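Local coordinates for protein HIAXHD3 (Humicola insolens, PDB 3ZXK) that removes arabinofuranosyl side chains, probably from xylan, as a family 43 glycoside hydrolase whose active site has been engineered toward endo-xylanase activity, at residues 360-365 / 513-518; 338-343 / 367-372; 422-427 / 440-445; 353-358 / 523-528. One frame throughout, in Å; residues are numbered along the deposited sequence. Where two conformers were deposited one is given.

Interaction 1. Residues 360-365 / 513-518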
loop_
_atom_site.group_PDB
_atom_site.type_symbol
_atom_site.label_atom_id
_atom_site.label_comp_id
_atom_site.label_asym_id
_atom_site.label_seq_id
_atom_site.Cartn_x
_atom_site.Cartn_y
_atom_site.Cartn_z
ATOM N N THR A 360 -19.696 14.787 -3.593
ATOM C CA THR A 360 -19.359 15.916 -2.709
ATOM C C THR A 360 -19.424 17.222 -3.487
ATOM O O THR A 360 -18.961 17.295 -4.636
ATOM C CB THR A 360 -17.905 15.785 -2.226
ATOM O OG1 THR A 360 -17.717 14.500 -1.633
ATOM C CG2 THR A 360 -17.567 16.853 -1.240
ATOM N N VAL A 361 -19.984 18.246 -2.860
ATOM C CA VAL A 361 -19.939 19.616 -3.392
ATOM C C VAL A 361 -18.799 20.321 -2.685
ATOM O O VAL A 361 -18.817 20.491 -1.474
ATOM C CB VAL A 361 -21.285 20.368 -3.159
ATOM C CG1 VAL A 361 -21.178 21.844 -3.565
ATOM C CG2 VAL A 361 -22.405 19.637 -3.891
ATOM N N THR A 362 -17.793 20.707 -3.463
ATOM C CA THR A 362 -16.564 21.310 -2.946
ATOM C C THR A 362 -15.789 21.985 -4.091
ATOM O O THR A 362 -15.973 21.620 -5.269
ATOM C CB THR A 362 -15.674 20.247 -2.227
ATOM O OG1 THR A 362 -14.548 20.880 -1.612
ATOM C CG2 THR A 362 -15.193 19.151 -3.188
ATOM N N GLY A 363 -14.946 22.965 -3.744
ATOM C CA GLY A 363 -13.926 23.497 -4.673
ATOM C C GLY A 363 -12.589 22.786 -4.515
ATOM O O GLY A 363 -11.633 23.061 -5.248
ATOM N N ASP A 364 -12.547 21.837 -3.587
ATOM C CA ASP A 364 -11.274 21.272 -3.100
ATOM C C ASP A 364 -11.226 19.782 -3.440
ATOM O O ASP A 364 -11.911 18.994 -2.800
ATOM C CB ASP A 364 -11.226 21.505 -1.581
ATOM C CG ASP A 364 -9.919 21.080 -0.934
ATOM O OD1 ASP A 364 -9.067 20.457 -1.601
ATOM O OD2 ASP A 364 -9.746 21.387 0.281
ATOM N N LEU A 365 -10.377 19.382 -4.399
ATOM C CA LEU A 365 -10.215 17.941 -4.709
ATOM C C LEU A 365 -9.943 17.082 -3.462
ATOM O O LEU A 365 -10.414 15.967 -3.356
ATOM C CB LEU A 365 -9.093 17.715 -5.737
ATOM C CG LEU A 365 -8.875 16.258 -6.185
ATOM C CD1 LEU A 365 -10.089 15.545 -6.781
ATOM C CD2 LEU A 365 -7.725 16.214 -7.183
ATOM N N PHE A 513 -11.246 11.000 -10.459
ATOM C CA PHE A 513 -12.131 11.730 -9.539
ATOM C C PHE A 513 -13.315 12.317 -10.282
ATOM O O PHE A 513 -13.286 12.486 -11.506
ATOM C CB PHE A 513 -11.360 12.847 -8.832
ATOM C CG PHE A 513 -10.895 13.967 -9.757
ATOM C CD1 PHE A 513 -9.675 13.863 -10.436
ATOM C CD2 PHE A 513 -11.689 15.097 -9.977
ATOM C CE1 PHE A 513 -9.250 14.879 -11.282
ATOM C CE2 PHE A 513 -11.253 16.119 -10.800
ATOM C CZ PHE A 513 -10.050 15.992 -11.477
ATOM N N ASN A 514 -14.331 12.673 -9.523
ATOM C CA ASN A 514 -15.488 13.363 -10.057
ATOM C C ASN A 514 -16.193 14.031 -8.874
ATOM O O ASN A 514 -16.624 13.361 -7.945
ATOM C CB ASN A 514 -16.420 12.392 -10.775
ATOM C CG ASN A 514 -17.569 13.113 -11.441
ATOM O OD1 ASN A 514 -17.447 14.298 -11.764
ATOM N ND2 ASN A 514 -18.671 12.410 -11.651
ATOM N N PHE A 515 -16.240 15.365 -8.882
ATOM C CA PHE A 515 -16.957 16.112 -7.841
ATOM C C PHE A 515 -17.634 17.327 -8.446
ATOM O O PHE A 515 -17.448 17.620 -9.641
ATOM C CB PHE A 515 -16.040 16.494 -6.657
ATOM C CG PHE A 515 -14.923 17.440 -7.002
ATOM C CD1 PHE A 515 -13.693 16.954 -7.455
ATOM C CD2 PHE A 515 -15.080 18.808 -6.859
ATOM C CE1 PHE A 515 -12.656 17.823 -7.779
ATOM C CE2 PHE A 515 -14.048 19.687 -7.186
ATOM C CZ PHE A 515 -12.827 19.203 -7.629
ATOM N N SER A 516 -18.431 18.025 -7.638
ATOM C CA SER A 516 -19.049 19.239 -8.159
ATOM C C SER A 516 -18.826 20.445 -7.302
ATOM O O SER A 516 -18.640 20.373 -6.093
ATOM C CB SER A 516 -20.544 19.084 -8.435
ATOM O OG SER A 516 -21.059 20.256 -9.083
ATOM N N THR A 517 -18.763 21.579 -7.984
ATOM C CA THR A 517 -18.626 22.845 -7.279
ATOM C C THR A 517 -19.995 23.483 -6.990
ATOM O O THR A 517 -20.070 24.419 -6.217
ATOM C CB THR A 517 -17.737 23.820 -8.051
ATOM O OG1 THR A 517 -18.333 24.080 -9.325
ATOM C CG2 THR A 517 -16.337 23.203 -8.258
ATOM N N LYS A 518 -21.064 22.953 -7.590
ATOM C CA LYS A 518 -22.391 23.559 -7.480
ATOM C C LYS A 518 -23.397 22.655 -6.816
ATOM O O LYS A 518 -23.955 23.015 -5.787
ATOM C CB LYS A 518 -22.909 23.954 -8.859
ATOM C CG LYS A 518 -22.198 25.159 -9.431
ATOM C CD LYS A 518 -22.767 25.531 -10.788
ATOM C CE LYS A 518 -22.172 26.840 -11.276
ATOM N NZ LYS A 518 -22.417 27.921 -10.287
HETATM O O HOH W 1 -17.323 13.434 -5.295
#
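Leu365 drives one methyl, CD1, between the rings of Phe513 and Phe515. CD1 lies over one face of the Phe513 ring, 3.5 Å from Phe513 CG. It meets the Phe515 ring obliquely, 3.6 Å from Phe515 CE1. Phe515 CG sits between its own backbone N and carbonyl carbon (chi1 64°). The carbonyl O of Thr362 reaches the ring edge, 3.3 Å from Phe515 CE2. The methyl of Thr362 adds to this, with CG2 3.7 Å from Phe515 CD2. This is the close, buried part of the contact, and Val401 of strand 396-403 also packs against Leu365 and Phe513. An alanine in place of Phe515 would probably open a gap beside Leu365 CD1 and Thr362 CG2 and let both side chains shift.

The other end is looser and faces solvent. Val361 is exposed. Within the two segments its CG1 meets the carbonyl oxygens of Thr517 and Lys518, 3.7 Å from Lys518 O. Lys518 directs its CB away from the loop. Here the backbone does the joining. Ser516 N donates to Thr360 O at 3.1 Å, and Thr362 N donates to Ser516 O at 2.8 Å. They form a single bridge between Val361 and Ser516. The chemistry implies a division of labour: two backbone bonds hold the exposed end of the loop, while apolar contacts with the rings hold the buried end.

Interaction 2. Residues 338-343 / 367-372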
loop_
_atom_site.group_PDB
_atom_site.type_symbol
_atom_site.label_atom_id
_atom_site.label_comp_id
_atom_site.label_asym_id
_atom_site.label_seq_id
_atom_site.Cartn_x
_atom_site.Cartn_y
_atom_site.Cartn_z
ATOM N N ASN A 338 -13.051 6.008 2.811
ATOM C CA ASN A 338 -14.141 5.120 2.446
ATOM C C ASN A 338 -15.016 5.776 1.393
ATOM O O ASN A 338 -15.290 6.993 1.443
ATOM C CB ASN A 338 -15.031 4.801 3.630
ATOM C CG ASN A 338 -14.384 3.883 4.615
ATOM O OD1 ASN A 338 -13.559 3.028 4.271
ATOM N ND2 ASN A 338 -14.789 4.028 5.857
ATOM N N PRO A 339 -15.468 4.975 0.425
ATOM C CA PRO A 339 -16.338 5.508 -0.604
ATOM C C PRO A 339 -17.781 5.707 -0.106
ATOM O O PRO A 339 -18.202 5.054 0.873
ATOM C CB PRO A 339 -16.275 4.408 -1.675
ATOM C CG PRO A 339 -16.123 3.161 -0.889
ATOM C CD PRO A 339 -15.163 3.554 0.205
ATOM N N ASP A 340 -18.506 6.617 -0.749
ATOM C CA ASP A 340 -19.968 6.668 -0.633
ATOM C C ASP A 340 -20.532 5.642 -1.630
ATOM O O ASP A 340 -20.526 5.853 -2.850
ATOM C CB ASP A 340 -20.483 8.080 -0.928
ATOM C CG ASP A 340 -22.000 8.205 -0.811
ATOM O OD1 ASP A 340 -22.711 7.168 -0.817
ATOM O OD2 ASP A 340 -22.479 9.356 -0.728
ATOM N N THR A 341 -21.004 4.523 -1.098
ATOM C CA THR A 341 -21.416 3.432 -1.965
ATOM C C THR A 341 -22.698 3.718 -2.742
ATOM O O THR A 341 -22.984 3.031 -3.713
ATOM C CB THR A 341 -21.618 2.124 -1.173
ATOM O OG1 THR A 341 -22.677 2.325 -0.224
ATOM C CG2 THR A 341 -20.325 1.726 -0.457
ATOM N N SER A 342 -23.446 4.742 -2.344
ATOM C CA SER A 342 -24.675 5.089 -3.043
ATOM C C SER A 342 -24.352 5.875 -4.340
ATOM O O SER A 342 -25.259 6.129 -5.161
ATOM C CB SER A 342 -25.596 5.923 -2.139
ATOM O OG SER A 342 -25.168 7.279 -2.021
ATOM N N LYS A 343 -23.071 6.228 -4.510
ATOM C CA LYS A 343 -22.648 7.150 -5.564
ATOM C C LYS A 343 -21.727 6.540 -6.621
ATOM O O LYS A 343 -21.324 7.229 -7.538
ATOM C CB LYS A 343 -22.029 8.434 -4.991
ATOM C CG LYS A 343 -23.012 9.358 -4.241
ATOM C CD LYS A 343 -24.073 10.035 -5.120
ATOM C CE LYS A 343 -24.931 11.006 -4.309
ATOM N NZ LYS A 343 -25.864 10.323 -3.371
ATOM N N ALA A 367 -11.172 17.319 -0.582
ATOM C CA ALA A 367 -12.385 17.092 0.181
ATOM C C ALA A 367 -13.350 16.172 -0.549
ATOM O O ALA A 367 -14.367 15.792 0.013
ATOM C CB ALA A 367 -13.063 18.415 0.502
ATOM N N ALA A 368 -13.049 15.831 -1.804
ATOM C CA ALA A 368 -14.013 15.050 -2.616
ATOM C C ALA A 368 -14.032 13.590 -2.231
ATOM O O ALA A 368 -12.970 12.972 -2.199
ATOM C CB ALA A 368 -13.724 15.177 -4.111
ATOM N N ARG A 369 -15.226 13.018 -2.064
ATOM C CA ARG A 369 -15.367 11.582 -1.851
ATOM C C ARG A 369 -15.281 10.909 -3.206
ATOM O O ARG A 369 -15.483 11.538 -4.254
ATOM C CB ARG A 369 -16.714 11.259 -1.206
ATOM C CG ARG A 369 -16.795 11.654 0.237
ATOM C CD ARG A 369 -18.224 11.535 0.740
ATOM N NE ARG A 369 -18.264 11.486 2.186
ATOM C CZ ARG A 369 -19.362 11.284 2.912
ATOM N NH1 ARG A 369 -20.543 11.128 2.324
ATOM N NH2 ARG A 369 -19.267 11.229 4.234
ATOM N N ASN A 370 -14.940 9.624 -3.150
ATOM C CA ASN A 370 -14.966 8.741 -4.321
ATOM C C ASN A 370 -13.918 9.061 -5.373
ATOM O O ASN A 370 -14.150 8.925 -6.550
ATOM C CB ASN A 370 -16.395 8.640 -4.942
ATOM C CG ASN A 370 -17.365 7.887 -4.035
ATOM O OD1 ASN A 370 -17.091 7.677 -2.845
ATOM N ND2 ASN A 370 -18.492 7.467 -4.588
ATOM N N THR A 371 -12.726 9.440 -4.929
ATOM C CA THR A 371 -11.544 9.403 -5.783
ATOM C C THR A 371 -10.928 7.991 -5.714
ATOM O O THR A 371 -10.586 7.521 -4.643
ATOM C CB THR A 371 -10.560 10.516 -5.376
ATOM O OG1 THR A 371 -11.188 11.779 -5.544
ATOM C CG2 THR A 371 -9.282 10.481 -6.231
ATOM N N LEU A 372 -10.831 7.328 -6.864
ATOM C CA LEU A 372 -10.384 5.927 -6.936
ATOM C C LEU A 372 -8.930 5.948 -7.367
ATOM O O LEU A 372 -8.596 6.570 -8.382
ATOM C CB LEU A 372 -11.202 5.178 -7.969
ATOM C CG LEU A 372 -11.002 3.649 -7.984
ATOM C CD1 LEU A 372 -11.512 2.928 -6.734
ATOM C CD2 LEU A 372 -11.629 2.987 -9.212
HETATM O O HOH W 2 -14.096 8.635 -0.575
HETATM O O HOH W 3 -21.574 11.711 -0.314
HETATM O O HOH W 4 -18.578 8.595 -7.266
#
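Asn370 reaches across to the backbone of Asp340 with both ends of its amide. Its OD1 accepts from Asp340 N at 2.7 Å, with the donor in the carbonyl plane on a lone pair. Its ND2 donates to Asp340 O at 3.1 Å, and this bond is almost straight (178°). The two bonds fix the rotation of the amide. OD1 also lies 3.2 Å from Pro339 CA. A water accepts from ND2 and may donate to Lys343 O.

Asp340 O is gripped twice, because Lys343 N donates to it from the opposite face of its plane. The carboxylate of Asp340 is occupied as well. Its OD1 accepts from Ser342 N and Ser342 OG on one face. Its OD2 stands 4.0 Å from Arg369 NH1, beyond a salt bridge, and a water at the guanidinium edge links the two. Arg369 NE is held by Leu71 O, in the N-terminal part of the chain.

Asp340 OD1, accepting from the backbone N two residues on, forms an Asx turn. With the Asn370 amide paired to the backbone N-H and C=O of Asp340, it joins two loops of the concanavalin A-like domain.

Interaction 3. Residues 422-427 / 440-445; sequences VMVDDL and GRVAAN
Arg441 and Asp425 meet on one side of the hairpin formed by strands 418-429 and 436-448. Asp425 CG lies between its backbone N and carbonyl carbon (chi1 65°). Arg441 starts the same way, with CG between N and carbonyl carbon (chi1 52°), then runs extended to NE. Asp425 OD1 lies over a face of the guanidinium, 3.1 Å from Arg441 NE. The carboxylate and guanidinium planes are 90° apart. This is a salt bridge of charges only, as no N-H points at the oxygen. A water in the guanidinium plane completes the link, 2.6 Å from both Asp425 OD2 and Arg441 NH2. Asp426 CB lies over a guanidinium face too, but the Asp426 carboxylate has its salt bridge with Arg428.

Next along this side, Met423 bends at chi2, and its SD lies 3.8 Å from Ala443 CB. Pro494 of the other large sheet packs on Met423, Asp425 and Ala443. The opposite side carries Val422, Val424 and Val442. Val424 CG2 meets Val442 CG2 at 4.0 Å, and Tyr409 and Trp413 pack against these valines.

The backbones pair antiparallel, with a classic beta bulge: Met423 O accepts from Ala443 N at 2.8 Å and from Ala444 N at 3.3 Å. Gly440 has backbone angles that call for glycine, and a CB there would clash with Leu427 CD2 and Val424 CG1. The chemistry implies that the backbone bonds set the pairing. The charges of Asp425 and Arg441, with the oxygen over the guanidinium face, probably add an attraction that needs no directed N-H bond.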
loop_
_atom_site.group_PDB
_atom_site.type_symbol
_atom_site.label_atom_id
_atom_site.label_comp_id
_atom_site.label_asym_id
_atom_site.label_seq_id
_atom_site.Cartn_x
_atom_site.Cartn_y
_atom_site.Cartn_z
ATOM N N VAL A 422 -8.976 20.737 -19.152
ATOM C CA VAL A 422 -8.077 21.604 -18.393
ATOM C C VAL A 422 -6.956 20.782 -17.760
ATOM O O VAL A 422 -7.119 19.568 -17.503
ATOM C CB VAL A 422 -8.827 22.389 -17.268
ATOM C CG1 VAL A 422 -9.863 23.352 -17.853
ATOM C CG2 VAL A 422 -9.491 21.426 -16.288
ATOM N N MET A 423 -5.823 21.431 -17.520
ATOM C CA MET A 423 -4.778 20.863 -16.684
ATOM C C MET A 423 -4.637 21.796 -15.482
ATOM O O MET A 423 -4.462 22.982 -15.664
ATOM C CB MET A 423 -3.465 20.695 -17.493
ATOM C CG MET A 423 -2.346 20.005 -16.735
ATOM S SD MET A 423 -1.414 21.141 -15.678
ATOM C CE MET A 423 -0.146 20.104 -14.928
ATOM N N VAL A 424 -4.743 21.233 -14.275
ATOM C CA VAL A 424 -4.713 21.941 -12.999
ATOM C C VAL A 424 -3.495 21.507 -12.176
ATOM O O VAL A 424 -3.201 20.294 -12.028
ATOM C CB VAL A 424 -6.024 21.665 -12.215
ATOM C CG1 VAL A 424 -5.955 22.134 -10.754
ATOM C CG2 VAL A 424 -7.225 22.248 -12.960
ATOM N N ASP A 425 -2.784 22.485 -11.614
ATOM C CA ASP A 425 -1.676 22.165 -10.737
ATOM C C ASP A 425 -1.783 22.964 -9.441
ATOM O O ASP A 425 -2.813 23.574 -9.179
ATOM C CB ASP A 425 -0.321 22.333 -11.467
ATOM C CG ASP A 425 -0.017 23.775 -11.865
ATOM O OD1 ASP A 425 -0.775 24.721 -11.556
ATOM O OD2 ASP A 425 1.060 23.973 -12.486
ATOM N N ASP A 426 -0.744 22.919 -8.612
ATOM C CA ASP A 426 -0.738 23.623 -7.318
ATOM C C ASP A 426 -1.888 23.217 -6.385
ATOM O O ASP A 426 -2.433 24.043 -5.653
ATOM C CB ASP A 426 -0.712 25.141 -7.502
ATOM C CG ASP A 426 -0.347 25.872 -6.222
ATOM O OD1 ASP A 426 0.583 25.410 -5.506
ATOM O OD2 ASP A 426 -0.990 26.911 -5.922
ATOM N N LEU A 427 -2.223 21.929 -6.405
ATOM C CA LEU A 427 -3.124 21.350 -5.406
ATOM C C LEU A 427 -2.254 20.868 -4.261
ATOM O O LEU A 427 -1.424 19.986 -4.450
ATOM C CB LEU A 427 -3.888 20.168 -6.000
ATOM C CG LEU A 427 -4.845 20.396 -7.178
ATOM C CD1 LEU A 427 -5.055 19.123 -7.984
ATOM C CD2 LEU A 427 -6.160 20.956 -6.650
ATOM N N GLY A 440 -5.723 24.726 -6.060
ATOM C CA GLY A 440 -5.231 24.559 -7.420
ATOM C C GLY A 440 -5.560 25.710 -8.351
ATOM O O GLY A 440 -6.357 26.570 -8.032
ATOM N N ARG A 441 -4.927 25.714 -9.508
ATOM C CA ARG A 441 -5.228 26.710 -10.532
ATOM C C ARG A 441 -5.154 26.004 -11.879
ATOM O O ARG A 441 -4.399 25.036 -12.010
ATOM C CB ARG A 441 -4.203 27.856 -10.490
ATOM C CG ARG A 441 -2.751 27.372 -10.527
ATOM C CD ARG A 441 -1.782 28.447 -10.985
ATOM N NE ARG A 441 -0.512 27.855 -11.406
ATOM C CZ ARG A 441 0.576 27.743 -10.639
ATOM N NH1 ARG A 441 0.577 28.180 -9.382
ATOM N NH2 ARG A 441 1.679 27.191 -11.132
ATOM N N VAL A 442 -5.934 26.486 -12.848
ATOM C CA VAL A 442 -5.815 26.032 -14.225
ATOM C C VAL A 442 -4.510 26.541 -14.816
ATOM O O VAL A 442 -4.303 27.744 -14.976
ATOM C CB VAL A 442 -7.030 26.396 -15.096
ATOM C CG1 VAL A 442 -6.792 26.005 -16.551
ATOM C CG2 VAL A 442 -8.286 25.711 -14.558
ATOM N N ALA A 443 -3.617 25.608 -15.122
ATOM C CA ALA A 443 -2.320 25.957 -15.660
ATOM C C ALA A 443 -2.392 26.013 -17.176
ATOM O O ALA A 443 -1.625 26.723 -17.807
ATOM C CB ALA A 443 -1.266 24.950 -15.205
ATOM N N ALA A 444 -3.316 25.253 -17.761
ATOM C CA ALA A 444 -3.550 25.312 -19.215
ATOM C C ALA A 444 -4.960 24.878 -19.564
ATOM O O ALA A 444 -5.502 23.961 -18.959
ATOM C CB ALA A 444 -2.543 24.454 -19.983
ATOM N N ASN A 445 -5.545 25.557 -20.541
ATOM C CA ASN A 445 -6.832 25.137 -21.109
ATOM C C ASN A 445 -6.613 24.355 -22.383
ATOM O O ASN A 445 -5.877 24.783 -23.305
ATOM C CB ASN A 445 -7.733 26.350 -21.393
ATOM C CG ASN A 445 -8.189 27.035 -20.120
ATOM O OD1 ASN A 445 -9.039 26.524 -19.409
ATOM N ND2 ASN A 445 -7.592 28.173 -19.812
HETATM O O HOH W 5 1.591 26.288 -13.605
#

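Interaction 4. Residues 353-358 / 523-528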
loop_
_atom_site.group_PDB
_atom_site.type_symbol
_atom_site.label_atom_id
_atom_site.label_comp_id
_atom_site.label_asym_id
_atom_site.label_seq_id
_atom_site.Cartn_x
_atom_site.Cartn_y
_atom_site.Cartn_z
ATOM N N GLY A 353 -17.666 -1.283 -16.890
ATOM C CA GLY A 353 -17.654 0.152 -16.685
ATOM C C GLY A 353 -18.000 0.524 -15.257
ATOM O O GLY A 353 -18.772 -0.157 -14.581
ATOM N N LEU A 354 -17.368 1.603 -14.810
ATOM C CA LEU A 354 -17.587 2.151 -13.495
ATOM C C LEU A 354 -18.307 3.503 -13.588
ATOM O O LEU A 354 -17.813 4.434 -14.232
ATOM C CB LEU A 354 -16.227 2.349 -12.792
ATOM C CG LEU A 354 -16.187 3.167 -11.470
ATOM C CD1 LEU A 354 -16.937 2.415 -10.361
ATOM C CD2 LEU A 354 -14.757 3.478 -11.027
ATOM N N ILE A 355 -19.475 3.622 -12.958
ATOM C CA ILE A 355 -20.158 4.923 -12.855
ATOM C C ILE A 355 -19.731 5.622 -11.580
ATOM O O ILE A 355 -19.818 5.051 -10.480
ATOM C CB ILE A 355 -21.695 4.750 -12.832
ATOM C CG1 ILE A 355 -22.161 4.030 -14.103
ATOM C CG2 ILE A 355 -22.402 6.086 -12.583
ATOM C CD1 ILE A 355 -22.180 4.921 -15.318
ATOM N N LEU A 356 -19.175 6.824 -11.733
ATOM C CA LEU A 356 -18.878 7.706 -10.599
ATOM C C LEU A 356 -19.874 8.861 -10.629
ATOM O O LEU A 356 -19.794 9.747 -11.530
ATOM C CB LEU A 356 -17.454 8.257 -10.698
ATOM C CG LEU A 356 -16.273 7.284 -10.608
ATOM C CD1 LEU A 356 -14.931 8.016 -10.794
ATOM C CD2 LEU A 356 -16.301 6.598 -9.251
ATOM N N ARG A 357 -20.861 8.843 -9.727
ATOM C CA ARG A 357 -21.730 10.004 -9.533
ATOM C C ARG A 357 -21.062 10.989 -8.607
ATOM O O ARG A 357 -20.451 10.578 -7.633
ATOM C CB ARG A 357 -23.078 9.590 -8.940
ATOM C CG ARG A 357 -23.852 8.652 -9.867
ATOM C CD ARG A 357 -25.255 8.394 -9.379
ATOM N NE ARG A 357 -26.066 7.809 -10.452
ATOM C CZ ARG A 357 -27.266 7.289 -10.263
ATOM N NH1 ARG A 357 -27.796 7.238 -9.031
ATOM N NH2 ARG A 357 -27.909 6.783 -11.307
ATOM N N THR A 358 -21.137 12.289 -8.890
ATOM C CA THR A 358 -20.569 13.235 -7.919
ATOM C C THR A 358 -21.133 12.993 -6.501
ATOM O O THR A 358 -22.354 12.842 -6.314
ATOM C CB THR A 358 -20.797 14.688 -8.353
ATOM O OG1 THR A 358 -22.203 14.911 -8.585
ATOM C CG2 THR A 358 -20.045 14.963 -9.653
ATOM N N GLU A 523 -22.669 12.685 -13.392
ATOM C CA GLU A 523 -21.910 11.429 -13.367
ATOM C C GLU A 523 -21.039 11.276 -14.593
ATOM O O GLU A 523 -21.298 11.857 -15.668
ATOM C CB GLU A 523 -22.840 10.209 -13.216
ATOM C CG GLU A 523 -23.655 9.880 -14.442
ATOM C CD GLU A 523 -24.646 8.755 -14.161
ATOM O OE1 GLU A 523 -25.436 8.858 -13.203
ATOM O OE2 GLU A 523 -24.654 7.753 -14.888
ATOM N N VAL A 524 -19.990 10.487 -14.415
ATOM C CA VAL A 524 -19.171 10.056 -15.503
ATOM C C VAL A 524 -19.074 8.545 -15.480
ATOM O O VAL A 524 -19.327 7.906 -14.456
ATOM C CB VAL A 524 -17.764 10.715 -15.468
ATOM C CG1 VAL A 524 -17.867 12.244 -15.450
ATOM C CG2 VAL A 524 -16.937 10.196 -14.315
ATOM N N LYS A 525 -18.663 7.972 -16.613
ATOM C CA LYS A 525 -18.428 6.552 -16.684
ATOM C C LYS A 525 -16.947 6.353 -16.983
ATOM O O LYS A 525 -16.430 6.897 -17.977
ATOM C CB LYS A 525 -19.283 5.914 -17.803
ATOM C CG LYS A 525 -19.071 4.391 -17.950
ATOM C CD LYS A 525 -20.098 3.720 -18.860
ATOM C CE LYS A 525 -20.005 4.175 -20.301
ATOM N NZ LYS A 525 -21.007 3.448 -21.127
ATOM N N VAL A 526 -16.281 5.577 -16.146
ATOM C CA VAL A 526 -14.910 5.187 -16.411
ATOM C C VAL A 526 -14.956 3.875 -17.167
ATOM O O VAL A 526 -15.381 2.849 -16.628
ATOM C CB VAL A 526 -14.098 5.055 -15.110
ATOM C CG1 VAL A 526 -12.629 5.011 -15.442
ATOM C CG2 VAL A 526 -14.387 6.239 -14.192
ATOM N N LYS A 527 -14.578 3.908 -18.436
ATOM C CA LYS A 527 -14.655 2.714 -19.257
ATOM C C LYS A 527 -13.466 1.811 -19.055
ATOM O O LYS A 527 -13.594 0.598 -19.141
ATOM C CB LYS A 527 -14.756 3.052 -20.737
ATOM C CG LYS A 527 -15.952 3.922 -21.100
ATOM C CD LYS A 527 -16.004 3.993 -22.613
ATOM C CE LYS A 527 -16.583 5.299 -23.088
ATOM N NZ LYS A 527 -16.351 5.393 -24.554
ATOM N N GLY A 528 -12.302 2.366 -18.759
ATOM C CA GLY A 528 -11.126 1.529 -18.686
ATOM C C GLY A 528 -9.940 2.255 -18.110
ATOM O O GLY A 528 -9.888 3.479 -18.064
#
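The guanidinium of Arg357 takes Glu523 at its edge, near its plane, and the two side chains lie side by side, pointing the same way. Arg357 NE donates to Glu523 OE1 at 3.0 Å in a salt bridge. OE1 is met on its syn side, and the donor stands 34° out of the carboxylate plane. The two flat groups are turned 40° against each other. Arg357 runs extended from CG to NE, and Glu523 is extended beyond CG. The other carboxylate oxygen turns to Ile355, with OE2 3.6 Å from Ile355 CG2. Ile355 CD1 in turn reaches Lys525 CB at 3.9 Å. A glutamine in place of Glu523 would probably lose the salt bridge and leave the charge of Arg357 without its mate here.

The opposite side of the sheet is apolar and buried. Leu356 CD1 meets Val526 CG2 at 3.9 Å, and Leu356 CB lies near Val524 CG2. Val512 of strand 509-516 packs against Leu356 and Val526.

Backbone bonds join Leu354 with Val526 and Leu356 with Val524, one in each direction per pair. The strand axes run at 154°. Leu356 O also accepts from Asn514 ND2, a tie to the facing sheet. One side is mostly charged, with Ile355 among the polar groups, and the other is greasy and turned to a second sheet: this is the antiparallel pairing of a concanavalin A-like beta-sandwich.

All four contacts lie in the C-terminal concanavalin A-like domain. Interaction 4 is in the seven-stranded sheet, interaction 3 at the edge of the eight-stranded one. Interaction 1 ties a loop to strand 509-516 of that second sheet, and interaction 2 joins two loops. Centres of interactions 1 and 2 are 11 Å apart, those of 3 and 4 are 22 Å apart. Thr360 OG1 with Arg369 N links 1 to 2, Asn514 ND2 with Leu356 O links 1 to 4, and Lys343 O with Arg357 N links 2 to 4. Interaction 3 is nested within the chain loops closed by 1 and 4. Interactions 1 and 4 thus join segments about 150 residues or more apart within the sandwich.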